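Local coordinates for purine nucleosidase, (IunH-1) (Sulfolobus solfataricus, PDB 3T8J), which belongs to the nucleosidase clan, folds around a mixed sheet flanked by helices and binds a sodium ion, at residues D14-Y19 and E302-L307; L119-L124 and A239-I244; I185-I190 and Q229-H234; P194-E199 and I295-F300; N201-M206 and L213-Y218. All coordinates share one frame; numbering follows the deposited sequence.

Contact 1. Residues D14-Y19 and E302-L307. With NA (sodium ion), chain B.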
# COMPACT_ATOMS: atom_id res chain seq x y z
N ASP A 14 30.41 -8.38 12.79
CA ASP A 14 29.90 -8.43 14.18
C ASP A 14 31.02 -8.89 15.12
O ASP A 14 31.21 -8.36 16.19
CB ASP A 14 28.70 -9.39 14.33
CG ASP A 14 27.55 -9.08 13.40
OD1 ASP A 14 26.59 -8.41 13.87
OD2 ASP A 14 27.58 -9.49 12.20
N VAL A 15 31.72 -9.96 14.72
CA VAL A 15 32.88 -10.44 15.48
C VAL A 15 33.92 -9.33 15.64
O VAL A 15 34.39 -9.06 16.77
CB VAL A 15 33.52 -11.69 14.84
CG1 VAL A 15 34.85 -12.07 15.59
CG2 VAL A 15 32.51 -12.84 14.87
N LEU A 16 34.26 -8.64 14.55
CA LEU A 16 35.25 -7.57 14.67
C LEU A 16 34.77 -6.40 15.54
O LEU A 16 35.57 -5.81 16.26
CB LEU A 16 35.68 -7.08 13.29
CG LEU A 16 37.06 -6.42 13.26
CD1 LEU A 16 38.17 -7.48 13.34
CD2 LEU A 16 37.25 -5.58 12.00
N SER A 17 33.48 -6.10 15.49
CA SER A 17 32.91 -5.03 16.33
C SER A 17 32.99 -5.39 17.84
O SER A 17 33.35 -4.54 18.68
CB SER A 17 31.45 -4.77 15.92
OG SER A 17 31.39 -4.20 14.62
N LEU A 18 32.63 -6.63 18.18
CA LEU A 18 32.77 -7.13 19.55
C LEU A 18 34.22 -6.93 19.99
O LEU A 18 34.51 -6.42 21.09
CB LEU A 18 32.38 -8.61 19.62
CG LEU A 18 32.66 -9.31 20.94
CD1 LEU A 18 31.85 -8.75 22.10
CD2 LEU A 18 32.40 -10.81 20.78
N TYR A 19 35.16 -7.35 19.14
CA TYR A 19 36.58 -7.25 19.48
C TYR A 19 37.05 -5.79 19.62
O TYR A 19 37.87 -5.49 20.48
CB TYR A 19 37.44 -8.02 18.49
CG TYR A 19 37.33 -9.53 18.55
CD1 TYR A 19 36.61 -10.19 19.55
CD2 TYR A 19 37.98 -10.31 17.63
CE1 TYR A 19 36.55 -11.58 19.61
CE2 TYR A 19 37.92 -11.71 17.68
CZ TYR A 19 37.22 -12.34 18.67
OH TYR A 19 37.17 -13.72 18.70
N GLU A 302 43.23 3.54 11.57
CA GLU A 302 44.15 3.49 12.71
C GLU A 302 43.59 2.59 13.84
O GLU A 302 44.36 1.85 14.46
CB GLU A 302 44.47 4.90 13.21
CG GLU A 302 45.36 5.67 12.23
CD GLU A 302 45.71 7.09 12.68
OE1 GLU A 302 45.06 7.60 13.62
OE2 GLU A 302 46.64 7.68 12.08
N LYS A 303 42.28 2.65 14.09
CA LYS A 303 41.63 1.79 15.08
C LYS A 303 41.70 0.33 14.65
O LYS A 303 41.89 -0.56 15.47
CB LYS A 303 40.16 2.16 15.33
CG LYS A 303 39.87 3.42 16.11
CD LYS A 303 40.35 3.35 17.56
CE LYS A 303 39.85 4.55 18.38
NZ LYS A 303 39.82 5.83 17.57
N ILE A 304 41.53 0.08 13.35
CA ILE A 304 41.60 -1.29 12.84
C ILE A 304 43.02 -1.88 12.97
O ILE A 304 43.20 -2.99 13.48
CB ILE A 304 41.11 -1.36 11.36
CG1 ILE A 304 39.62 -0.98 11.25
CG2 ILE A 304 41.41 -2.72 10.74
CD1 ILE A 304 38.68 -1.91 11.98
N TYR A 305 44.04 -1.16 12.52
CA TYR A 305 45.41 -1.66 12.66
C TYR A 305 45.80 -1.93 14.12
O TYR A 305 46.50 -2.91 14.43
CB TYR A 305 46.42 -0.70 12.01
CG TYR A 305 46.29 -0.56 10.51
CD1 TYR A 305 46.25 -1.68 9.68
CD2 TYR A 305 46.25 0.69 9.91
CE1 TYR A 305 46.13 -1.56 8.29
CE2 TYR A 305 46.15 0.83 8.53
CZ TYR A 305 46.10 -0.30 7.73
OH TYR A 305 46.01 -0.17 6.36
N ASP A 306 45.36 -1.05 15.01
CA ASP A 306 45.57 -1.22 16.44
C ASP A 306 44.96 -2.53 16.96
O ASP A 306 45.59 -3.28 17.72
CB ASP A 306 44.98 -0.01 17.18
CG ASP A 306 45.07 -0.13 18.69
OD1 ASP A 306 46.19 0.00 19.25
OD2 ASP A 306 44.01 -0.36 19.32
N LEU A 307 43.72 -2.81 16.54
CA LEU A 307 43.06 -4.05 16.90
C LEU A 307 43.83 -5.28 16.39
O LEU A 307 43.98 -6.26 17.11
CB LEU A 307 41.63 -4.06 16.33
CG LEU A 307 40.81 -5.32 16.54
CD1 LEU A 307 40.57 -5.59 18.02
CD2 LEU A 307 39.46 -5.24 15.82
NA NA B . 24.97 -7.36 12.63
O HOH W 1 26.22 -7.63 10.66
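The ring of Tyr-19 stays clear of Leu-307, whose CD1 instead packs 4.0 Å from Tyr-19 CB and 3.7 Å from the carbonyl oxygen Tyr-19 O. Its first torsion (chi1 -70°, CG opposite the carbonyl carbon) lays the phenol back along its own helix, and there CG1 of Val-15 rests 3.7 Å above one face of the Tyr-19 ring, displaced to the rim. The hydroxyl at the far end is hydrogen-bonded to the carbonyl of Ala-50. The other flat group, the carboxylate of Asp-14, serves the metal, not the helix packing: Asp-14 OD1 binds the sodium ion at 2.3 Å, while OD2 pairs with a sodium-bound water and with the backbone N of Ala-11.

Leu-16 bridges to both Ile-304 and Leu-307 by spreading its two methyls. CD1 of Leu-16 touches CD2 of Leu-307 at 3.6 Å, and Leu-16 CD2 meets the CD1 tip of Ile-304 at 3.9 Å, the latter two side chains crossing nearly at right angles.

No hydrogen bond crosses this buried contact, whose side chains meet through carbon alone. It joins the segments of helices 12-23 and 297-308, whose axes pass 11.4 Å apart at 84°. Tyr-214 and Tyr-218 of helix 209-227 press on Leu-16 as well, helix 40-53 packs against Val-15 and Leu-18, and a salt bridge from Asp-306 to Lys-23 adds a second tie between the two helices.

Contact 2. Residues L119-L124 and A239-I244; sequences LAISPL and AITTAI. With NA (sodium ion), chain B.
Leu-119 reaches from the end of its strand to two consecutive threonines of helix 237-246. Its CD2 lies 3.4 Å from OG1 of Thr-242, and its CD1 is 3.9 Å from the methyl CG2 of Thr-241. The side chains of Leu-119 and Thr-242 cross at about a right angle, and the two leucine methyls divide between the neighbouring threonines. Two residues on, Ile-121 CG2 makes a looser approach to the same methyl, 4.3 Å from Thr-241 CG2.

Both threonines place CG2 opposite the backbone N (OG1 chi1 -58° for Thr-241), which leaves the hydroxyls beside the helix backbone. There they bond to carbonyls one turn back, Thr-241 OG1 to Pro-237 O and Thr-242 OG1 to Asp-238 O. Met-147 of strand 141-147 packs on both Ile-121 and Thr-241, and the strand carrying Leu-119 is fixed by backbone bonds to Ile-5 and Asp-7.

Just past the strand end the chain turns to the sodium ion. Ile-121 O binds the metal at 2.3 Å and Ser-122 OG at 2.5 Å, with Asp-9, Asp-14 and one water, 2.4 Å from the sodium ion, completing the five ligands. Ser-122 OG is also hydrogen-bonded to Asp-7 O, which probably helps to orient it toward the metal.

The chemistry is thus split: leucine methyls meet a threonine methyl and a hydroxyl oxygen, and the hydroxyls bond mainly to carbonyls of their own helix, Thr-242 OG1 having a further weak bond to Ser-17, while the loop just past the strand contributes two uncharged oxygens to the metal site, consistent with a cluster that holds calcium in relatives.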
# COMPACT_ATOMS: atom_id res chain seq x y z
N LEU A 119 24.41 -1.28 21.01
CA LEU A 119 25.04 -1.27 19.69
C LEU A 119 24.22 -2.19 18.77
O LEU A 119 24.33 -3.42 18.81
CB LEU A 119 26.51 -1.70 19.82
CG LEU A 119 27.33 -1.74 18.54
CD1 LEU A 119 27.37 -0.40 17.81
CD2 LEU A 119 28.76 -2.23 18.84
N ALA A 120 23.33 -1.53 18.02
CA ALA A 120 22.35 -2.16 17.14
C ALA A 120 22.94 -2.25 15.74
O ALA A 120 22.64 -1.44 14.86
CB ALA A 120 21.04 -1.33 17.12
N ILE A 121 23.76 -3.29 15.54
CA ILE A 121 24.43 -3.53 14.25
C ILE A 121 23.76 -4.62 13.41
O ILE A 121 24.36 -5.17 12.50
CB ILE A 121 25.95 -3.81 14.43
CG1 ILE A 121 26.22 -4.89 15.48
CG2 ILE A 121 26.68 -2.52 14.82
CD1 ILE A 121 27.67 -5.47 15.45
N SER A 122 22.50 -4.91 13.73
CA SER A 122 21.74 -6.01 13.16
C SER A 122 20.27 -5.63 13.01
O SER A 122 19.84 -4.54 13.46
CB SER A 122 21.88 -7.22 14.10
OG SER A 122 23.26 -7.45 14.42
N PRO A 123 19.43 -6.51 12.45
CA PRO A 123 17.98 -6.25 12.48
C PRO A 123 17.47 -5.95 13.91
O PRO A 123 18.02 -6.45 14.88
CB PRO A 123 17.38 -7.52 11.88
CG PRO A 123 18.46 -8.04 10.98
CD PRO A 123 19.72 -7.78 11.75
N LEU A 124 16.44 -5.12 14.03
CA LEU A 124 16.09 -4.49 15.30
C LEU A 124 15.03 -5.23 16.15
O LEU A 124 14.48 -4.71 17.14
CB LEU A 124 15.68 -3.03 15.02
CG LEU A 124 16.83 -2.10 14.58
CD1 LEU A 124 16.30 -0.78 13.97
CD2 LEU A 124 17.76 -1.75 15.72
N ALA A 239 31.86 -2.24 11.90
CA ALA A 239 33.07 -1.79 12.55
C ALA A 239 33.21 -0.26 12.53
O ALA A 239 33.71 0.33 13.49
CB ALA A 239 34.31 -2.48 11.92
N ILE A 240 32.74 0.39 11.46
CA ILE A 240 32.68 1.85 11.43
C ILE A 240 31.69 2.39 12.47
O ILE A 240 32.01 3.36 13.19
CB ILE A 240 32.36 2.38 10.01
CG1 ILE A 240 33.56 2.21 9.09
CG2 ILE A 240 31.97 3.88 10.07
CD1 ILE A 240 33.26 2.46 7.58
N THR A 241 30.51 1.77 12.56
CA THR A 241 29.52 2.18 13.55
C THR A 241 30.12 2.09 14.96
O THR A 241 29.99 3.00 15.77
CB THR A 241 28.25 1.31 13.46
OG1 THR A 241 27.72 1.40 12.13
CG2 THR A 241 27.19 1.74 14.50
N THR A 242 30.78 0.97 15.23
CA THR A 242 31.41 0.71 16.52
C THR A 242 32.54 1.70 16.82
O THR A 242 32.67 2.21 17.94
CB THR A 242 31.94 -0.75 16.57
OG1 THR A 242 30.88 -1.66 16.26
CG2 THR A 242 32.49 -1.09 17.95
N ALA A 243 33.36 1.98 15.81
CA ALA A 243 34.47 2.93 15.96
C ALA A 243 33.94 4.31 16.32
O ALA A 243 34.53 4.99 17.16
CB ALA A 243 35.35 2.97 14.68
N ILE A 244 32.86 4.73 15.67
CA ILE A 244 32.24 6.04 15.98
C ILE A 244 31.65 6.01 17.40
O ILE A 244 31.74 7.00 18.15
CB ILE A 244 31.16 6.39 14.93
CG1 ILE A 244 31.80 6.71 13.59
CG2 ILE A 244 30.29 7.56 15.40
CD1 ILE A 244 30.79 6.69 12.45
NA NA B . 24.97 -7.36 12.63
O HOH W 1 26.22 -7.63 10.66

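Contact 3. Residues I185-I190 and Q229-H234; sequences IPWDVI and QKINGH
Gln-229, the first residue of its segment, brings OE1 within 4.4 Å of CZ2 of Trp-187, approaching the indole obliquely. The glutamine is modelled in two conformers, which makes this contact tentative; its NE2 forms a weak hydrogen bond to Asp-280 of the second subunit. Beyond Lys-230, where the chain leaves the helix with positive phi, Ile-231 supplies the firmer touch: its CD1 lies 4.1 Å from Trp-187 CZ2. The two side chains advance on each other from opposite directions. On the tryptophan side CG stands opposite the backbone N (chi1 175°), carrying the six-membered ring out to the loop.

Asn-232 is the centre of an inverse gamma turn, closed by a weak bond of 3.0 Å from Gly-233 N to Ile-231 O. Gly-233 follows with phi 123° and psi -132°, angles at which a CB would collide with the preceding carbonyl oxygen. Ser-226 OG is hydrogen-bonded to the carbonyls of Ile-231 and Gly-233, tying the loop back to the helix it left. His-234 ends the segment pinned at both nitrogens, ND1 by Arg-222 and NE2 by the hydroxyl of Tyr-214.

The indole belongs to a short helix that follows strand 182-185, and the side chain of Trp-187 is about 10 Å from the sodium ion. Its neighbour Asp-188 accepts from the backbone N atoms of Val-151, Phe-152 and Ile-154. Between the segments themselves the touch is small, one apolar meeting with Ile-231 and one loose approach of an amide oxygen, no hydrogen bond crossing it; polar bonds to other parts of the chain hold each side in place.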
# COMPACT_ATOMS: atom_id res chain seq x y z
N ILE A 185 24.23 5.14 11.25
CA ILE A 185 25.29 5.06 10.26
C ILE A 185 24.73 4.28 9.05
O ILE A 185 24.52 3.06 9.14
CB ILE A 185 26.54 4.32 10.83
CG1 ILE A 185 27.31 5.17 11.88
CG2 ILE A 185 27.56 4.02 9.74
CD1 ILE A 185 26.54 5.61 13.14
N PRO A 186 24.49 4.95 7.92
CA PRO A 186 23.88 4.29 6.74
C PRO A 186 24.86 3.50 5.87
O PRO A 186 26.03 3.85 5.76
CB PRO A 186 23.29 5.46 5.93
CG PRO A 186 23.45 6.66 6.77
CD PRO A 186 24.53 6.42 7.73
N TRP A 187 24.33 2.46 5.22
CA TRP A 187 25.08 1.69 4.24
C TRP A 187 25.69 2.55 3.15
O TRP A 187 26.86 2.34 2.77
CB TRP A 187 24.15 0.68 3.59
CG TRP A 187 24.79 -0.12 2.46
CD1 TRP A 187 24.61 0.06 1.11
CD2 TRP A 187 25.73 -1.17 2.61
NE1 TRP A 187 25.40 -0.84 0.41
CE2 TRP A 187 26.08 -1.61 1.31
CE3 TRP A 187 26.29 -1.82 3.71
CZ2 TRP A 187 26.98 -2.67 1.09
CZ3 TRP A 187 27.19 -2.86 3.48
CH2 TRP A 187 27.51 -3.27 2.19
N ASP A 188 24.92 3.49 2.61
CA ASP A 188 25.38 4.27 1.46
C ASP A 188 26.29 5.44 1.83
O ASP A 188 26.69 6.23 0.95
CB ASP A 188 24.25 4.64 0.49
CG ASP A 188 23.05 5.27 1.15
OD1 ASP A 188 23.08 5.59 2.38
OD2 ASP A 188 22.04 5.45 0.40
N VAL A 189 26.65 5.51 3.11
CA VAL A 189 27.76 6.32 3.59
C VAL A 189 29.00 5.42 3.76
O VAL A 189 30.07 5.74 3.24
CB VAL A 189 27.37 7.04 4.91
CG1 VAL A 189 28.61 7.62 5.61
CG2 VAL A 189 26.31 8.09 4.63
N ILE A 190 28.86 4.30 4.45
CA ILE A 190 30.04 3.48 4.76
C ILE A 190 30.69 2.88 3.49
O ILE A 190 31.90 2.66 3.51
CB ILE A 190 29.78 2.38 5.83
CG1 ILE A 190 28.83 1.32 5.33
CG2 ILE A 190 29.29 2.99 7.13
CD1 ILE A 190 29.59 0.12 4.70
N GLN A 229 28.52 -6.12 -5.63
CA GLN A 229 28.19 -4.77 -5.18
C GLN A 229 29.10 -3.72 -5.84
O GLN A 229 28.84 -2.51 -5.77
CB GLN A 229 28.30 -4.71 -3.65
CG GLN A 229 27.43 -5.76 -2.92
CD GLN A 229 26.00 -5.30 -2.80
OE1 GLN A 229 25.72 -4.10 -2.86
NE2 GLN A 229 25.07 -6.24 -2.66
N LYS A 230 30.16 -4.20 -6.50
CA LYS A 230 31.09 -3.34 -7.24
C LYS A 230 31.82 -2.36 -6.30
O LYS A 230 32.19 -1.26 -6.70
CB LYS A 230 30.35 -2.60 -8.38
CG LYS A 230 29.61 -3.52 -9.37
CD LYS A 230 28.60 -2.77 -10.26
CE LYS A 230 27.73 -3.74 -11.09
NZ LYS A 230 26.52 -3.12 -11.75
N ILE A 231 32.03 -2.79 -5.06
CA ILE A 231 32.78 -2.02 -4.08
C ILE A 231 34.26 -2.27 -4.36
O ILE A 231 34.65 -3.39 -4.71
CB ILE A 231 32.44 -2.44 -2.64
CG1 ILE A 231 31.01 -1.99 -2.29
CG2 ILE A 231 33.47 -1.88 -1.63
CD1 ILE A 231 30.41 -2.72 -1.11
N ASN A 232 35.07 -1.22 -4.22
CA ASN A 232 36.51 -1.36 -4.44
C ASN A 232 37.22 -1.88 -3.18
O ASN A 232 37.94 -1.16 -2.48
CB ASN A 232 37.10 -0.05 -4.99
CG ASN A 232 36.67 0.23 -6.43
OD1 ASN A 232 36.56 -0.68 -7.26
ND2 ASN A 232 36.43 1.50 -6.74
N GLY A 233 37.01 -3.16 -2.91
CA GLY A 233 37.54 -3.85 -1.74
C GLY A 233 36.38 -4.46 -0.95
O GLY A 233 35.52 -5.14 -1.51
N HIS A 234 36.38 -4.24 0.36
CA HIS A 234 35.25 -4.66 1.19
C HIS A 234 34.91 -3.54 2.16
O HIS A 234 35.77 -2.73 2.54
CB HIS A 234 35.50 -5.98 1.92
CG HIS A 234 36.53 -5.92 3.00
ND1 HIS A 234 37.84 -6.30 2.80
CD2 HIS A 234 36.43 -5.60 4.31
CE1 HIS A 234 38.51 -6.18 3.93
NE2 HIS A 234 37.67 -5.75 4.86

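Contact 4. Residues P194-E199 and I295-F300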
# COMPACT_ATOMS: atom_id res chain seq x y z
N PRO A 194 35.82 1.83 1.64
CA PRO A 194 36.24 0.43 1.65
C PRO A 194 37.70 0.26 2.03
O PRO A 194 38.50 1.19 1.88
CB PRO A 194 36.04 0.01 0.20
CG PRO A 194 36.34 1.25 -0.57
CD PRO A 194 35.72 2.37 0.28
N VAL A 195 38.04 -0.95 2.46
CA VAL A 195 39.41 -1.39 2.62
C VAL A 195 40.01 -1.69 1.23
O VAL A 195 39.60 -2.65 0.56
CB VAL A 195 39.48 -2.64 3.51
CG1 VAL A 195 40.95 -3.16 3.60
CG2 VAL A 195 38.87 -2.34 4.91
N THR A 196 40.96 -0.86 0.83
CA THR A 196 41.55 -0.89 -0.52
C THR A 196 42.53 -2.05 -0.67
O THR A 196 42.94 -2.66 0.31
CB THR A 196 42.33 0.41 -0.82
OG1 THR A 196 43.43 0.53 0.08
CG2 THR A 196 41.42 1.64 -0.70
N ASP A 197 42.91 -2.34 -1.91
CA ASP A 197 43.90 -3.40 -2.15
C ASP A 197 45.20 -3.12 -1.39
O ASP A 197 45.79 -4.05 -0.85
CB ASP A 197 44.18 -3.59 -3.65
CG ASP A 197 43.04 -4.35 -4.39
OD1 ASP A 197 42.25 -5.08 -3.75
OD2 ASP A 197 42.98 -4.23 -5.64
N GLU A 198 45.64 -1.86 -1.35
CA GLU A 198 46.84 -1.45 -0.60
C GLU A 198 46.73 -1.81 0.88
O GLU A 198 47.65 -2.38 1.49
CB GLU A 198 47.10 0.06 -0.77
CG GLU A 198 48.22 0.67 0.13
CD GLU A 198 47.68 1.46 1.35
OE1 GLU A 198 46.97 2.47 1.12
OE2 GLU A 198 47.99 1.10 2.52
N GLU A 199 45.59 -1.46 1.46
CA GLU A 199 45.33 -1.73 2.87
C GLU A 199 45.23 -3.23 3.16
O GLU A 199 45.77 -3.71 4.15
CB GLU A 199 44.05 -0.99 3.31
CG GLU A 199 44.25 0.52 3.33
CD GLU A 199 42.97 1.32 3.45
OE1 GLU A 199 41.90 0.86 2.99
OE2 GLU A 199 43.06 2.45 3.98
N ILE A 295 32.94 10.28 7.38
CA ILE A 295 33.92 9.85 8.39
C ILE A 295 35.34 10.24 7.96
O ILE A 295 35.58 10.59 6.80
CB ILE A 295 33.87 8.32 8.71
CG1 ILE A 295 34.55 7.48 7.63
CG2 ILE A 295 32.42 7.83 8.93
CD1 ILE A 295 34.86 6.09 8.06
N ASN A 296 36.25 10.20 8.93
CA ASN A 296 37.68 10.30 8.70
C ASN A 296 38.24 8.90 8.50
O ASN A 296 38.39 8.14 9.47
CB ASN A 296 38.35 11.01 9.89
CG ASN A 296 39.83 11.28 9.67
OD1 ASN A 296 40.56 10.45 9.14
ND2 ASN A 296 40.28 12.46 10.09
N LYS A 297 38.53 8.53 7.25
CA LYS A 297 38.98 7.17 6.94
C LYS A 297 40.29 6.82 7.64
O LYS A 297 40.45 5.69 8.13
CB LYS A 297 39.17 6.94 5.43
CG LYS A 297 39.19 5.44 5.11
CD LYS A 297 39.75 5.06 3.78
CE LYS A 297 39.84 3.53 3.76
NZ LYS A 297 40.41 2.99 2.53
N LYS A 298 41.21 7.77 7.68
CA LYS A 298 42.52 7.54 8.28
C LYS A 298 42.37 7.19 9.75
O LYS A 298 42.97 6.22 10.23
CB LYS A 298 43.41 8.78 8.13
CG LYS A 298 44.77 8.65 8.78
CD LYS A 298 45.67 9.81 8.39
CE LYS A 298 47.00 9.77 9.14
NZ LYS A 298 47.86 10.94 8.82
N SER A 299 41.54 7.95 10.47
CA SER A 299 41.30 7.69 11.89
C SER A 299 40.66 6.32 12.11
O SER A 299 41.03 5.62 13.05
CB SER A 299 40.43 8.79 12.51
OG SER A 299 41.11 10.03 12.51
N PHE A 300 39.71 5.95 11.25
CA PHE A 300 39.06 4.66 11.37
C PHE A 300 40.06 3.52 11.18
O PHE A 300 40.13 2.60 11.99
CB PHE A 300 37.91 4.51 10.36
CG PHE A 300 37.41 3.11 10.26
CD1 PHE A 300 36.84 2.48 11.35
CD2 PHE A 300 37.55 2.40 9.08
CE1 PHE A 300 36.40 1.17 11.27
CE2 PHE A 300 37.12 1.09 9.00
CZ PHE A 300 36.55 0.46 10.09
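Lys-297 and Glu-199 form a salt bridge, Lys-297 NZ lying 2.6 Å from Glu-199 OE1, which it meets on the syn side and 21° out of the carboxylate plane. The same ammonium donates to the carbonyl Pro-194 O at 2.7 Å, with a fairly straight C=O...N angle of 158°. An extended chain beyond CG carries Lys-297 across to these two acceptors, its side chain and that of Glu-199 coming from opposite directions.

Glu-199 OE1 is gripped twice, because the backbone Thr-196 N reaches it at 2.9 Å from the anti side. In return Glu-199 N donates to Thr-196 OG1 at 3.2 Å, and the pair makes a capping box at the start of helix 197-204. The partner helix has its own cap: Ser-299 N donates to Asn-296 OD1 at 3.0 Å, arriving well above the carbonyl plane of the amide.

Packing is slighter. CG2 of Thr-196 lies 3.6 Å from Lys-297 NZ, while Tyr-193 flanks the lysine, and Met-301 and Tyr-305 lie against Glu-199.

The contact therefore links the N-terminal ends of two helices through an ion pair and a hydrogen bond to a carbonyl, both from one ammonium. A carboxylate near the start of its helix, bonded to both a backbone N-H and an ammonium, probably stays ionised; the lysine extends so that its ammonium lies away from its own helix start, which may favour its charge.

Contact 5. Residues N201-M206 and L213-Y218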
# COMPACT_ATOMS: atom_id res chain seq x y z
N ASN A 201 46.64 -5.70 1.45
CA ASN A 201 48.01 -6.25 1.38
C ASN A 201 48.81 -5.98 2.66
O ASN A 201 49.57 -6.85 3.13
CB ASN A 201 48.75 -5.72 0.14
CG ASN A 201 48.27 -6.36 -1.17
OD1 ASN A 201 47.61 -7.41 -1.17
ND2 ASN A 201 48.60 -5.73 -2.29
N VAL A 202 48.65 -4.79 3.24
CA VAL A 202 49.33 -4.48 4.50
C VAL A 202 48.88 -5.45 5.59
O VAL A 202 49.69 -5.99 6.34
CB VAL A 202 49.08 -3.02 4.97
CG1 VAL A 202 49.50 -2.84 6.45
CG2 VAL A 202 49.82 -2.04 4.08
N ILE A 203 47.57 -5.68 5.67
CA ILE A 203 47.02 -6.60 6.65
C ILE A 203 47.52 -8.04 6.44
O ILE A 203 47.86 -8.73 7.40
CB ILE A 203 45.46 -6.54 6.68
CG1 ILE A 203 45.02 -5.15 7.18
CG2 ILE A 203 44.88 -7.64 7.57
CD1 ILE A 203 43.53 -4.85 7.00
N LYS A 204 47.57 -8.49 5.18
CA LYS A 204 48.03 -9.85 4.88
C LYS A 204 49.49 -10.08 5.29
O LYS A 204 49.90 -11.23 5.49
CB LYS A 204 47.89 -10.17 3.38
CG LYS A 204 46.45 -10.34 2.90
CD LYS A 204 46.41 -10.75 1.42
CE LYS A 204 46.37 -12.27 1.25
NZ LYS A 204 45.00 -12.83 1.52
N ASN A 205 50.27 -9.00 5.41
CA ASN A 205 51.68 -9.13 5.78
C ASN A 205 51.99 -8.92 7.27
O ASN A 205 53.16 -9.00 7.66
CB ASN A 205 52.57 -8.24 4.89
CG ASN A 205 52.61 -6.77 5.34
OD1 ASN A 205 52.28 -6.41 6.49
ND2 ASN A 205 53.06 -5.90 4.41
N MET A 206 50.96 -8.67 8.08
CA MET A 206 51.14 -8.40 9.52
C MET A 206 51.54 -9.62 10.35
O MET A 206 52.32 -9.50 11.30
CB MET A 206 49.86 -7.79 10.10
CG MET A 206 49.74 -6.30 9.89
SD MET A 206 48.13 -5.68 10.41
CE MET A 206 48.50 -4.00 10.93
N LEU A 213 43.34 -14.05 11.44
CA LEU A 213 41.91 -14.28 11.63
C LEU A 213 41.08 -13.32 10.75
O LEU A 213 40.12 -13.74 10.10
CB LEU A 213 41.54 -14.10 13.10
CG LEU A 213 40.07 -14.37 13.43
CD1 LEU A 213 39.60 -15.75 12.94
CD2 LEU A 213 39.84 -14.21 14.94
N TYR A 214 41.47 -12.05 10.73
CA TYR A 214 40.78 -11.06 9.89
C TYR A 214 40.82 -11.48 8.42
O TYR A 214 39.78 -11.49 7.76
CB TYR A 214 41.45 -9.69 10.07
CG TYR A 214 40.91 -8.52 9.25
CD1 TYR A 214 40.14 -7.52 9.84
CD2 TYR A 214 41.23 -8.39 7.91
CE1 TYR A 214 39.69 -6.43 9.10
CE2 TYR A 214 40.79 -7.30 7.16
CZ TYR A 214 40.03 -6.32 7.77
OH TYR A 214 39.60 -5.25 7.01
N VAL A 215 41.99 -11.87 7.92
CA VAL A 215 42.10 -12.30 6.52
C VAL A 215 41.18 -13.50 6.28
O VAL A 215 40.42 -13.51 5.30
CB VAL A 215 43.56 -12.59 6.12
CG1 VAL A 215 43.65 -13.25 4.73
CG2 VAL A 215 44.38 -11.30 6.18
N SER A 216 41.22 -14.48 7.18
CA SER A 216 40.37 -15.68 7.06
C SER A 216 38.87 -15.35 7.05
O SER A 216 38.09 -15.93 6.27
CB SER A 216 40.69 -16.65 8.19
OG SER A 216 39.83 -17.78 8.18
N MET A 217 38.48 -14.42 7.92
CA MET A 217 37.06 -14.09 8.09
C MET A 217 36.49 -13.23 6.98
O MET A 217 35.28 -13.27 6.77
CB MET A 217 36.81 -13.36 9.44
CG MET A 217 36.99 -14.23 10.68
SD MET A 217 36.31 -13.49 12.21
CE MET A 217 37.19 -11.93 12.25
N TYR A 218 37.34 -12.46 6.30
CA TYR A 218 36.91 -11.44 5.32
C TYR A 218 37.11 -11.84 3.86
O TYR A 218 36.55 -11.20 2.98
CB TYR A 218 37.59 -10.07 5.59
CG TYR A 218 36.93 -9.32 6.74
CD1 TYR A 218 37.29 -9.60 8.06
CD2 TYR A 218 35.93 -8.37 6.52
CE1 TYR A 218 36.68 -8.96 9.12
CE2 TYR A 218 35.32 -7.72 7.59
CZ TYR A 218 35.70 -8.03 8.89
OH TYR A 218 35.12 -7.39 9.99
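Apolar contacts dominate between Ile-203 and the pair Tyr-214 and Val-215. Both ends of the isoleucine lie along one side of the phenol: Ile-203 CD1 is 3.7 Å from Tyr-214 CE2, and its CG2 is equally close to Tyr-214 CD2. The methyl comes to the ring obliquely, and the two side chains cross at about a right angle. Ile-203 CG2 also packs 3.9 Å from CG2 of Val-215, where the branches slide past each other in opposite directions.

At the more exposed border Lys-204 bends at its third and fourth torsions (chi3 92°) to fold back over the valine, which puts Lys-204 NZ 3.5 Å from Val-215 CG1.

Ring contact occurs within helix 209-227. Tyr-218 CD1 sits 3.8 Å above the centre of the Tyr-214 ring, one turn along, while Tyr-214 CE1 lies nearer the rim of the Tyr-218 ring.

Polar bonds leave the contact: Tyr-214 OH is held by His-236 and His-234, and the hydroxyl of Tyr-218 by Asp-13. Within 201-206, Met-206 N bonds Ile-203 O at 3.2 Å as helix 197-204 gives way to the connection.

The pattern is that of two successive helices joined by a short link and packed through aliphatic and aromatic side chains, with Tyr-305 and Leu-308 of helix 297-308 adding a third helix against Ile-203.

In the fold
From the N terminus, residues 14-19 open the longest loop, which contact 1 closes only at 302-307 near the C terminus, so the other four contacts all fall within it. Contact 2 next joins strand 116-120 to helix 237-246 and shares the sodium ion and a water with contact 1. Contact 3 lies within its span. Contact 4 crosses both contacts 2 and 3, running from 194-199 to the start of helix 297-308, the helix also used by contact 1. Contact 5, the shortest loop, lies within contacts 2, 3 and 4. Together they bind the strand ends by the metal to the helices 12-23, 197-204, 209-227, 237-246 and 297-308.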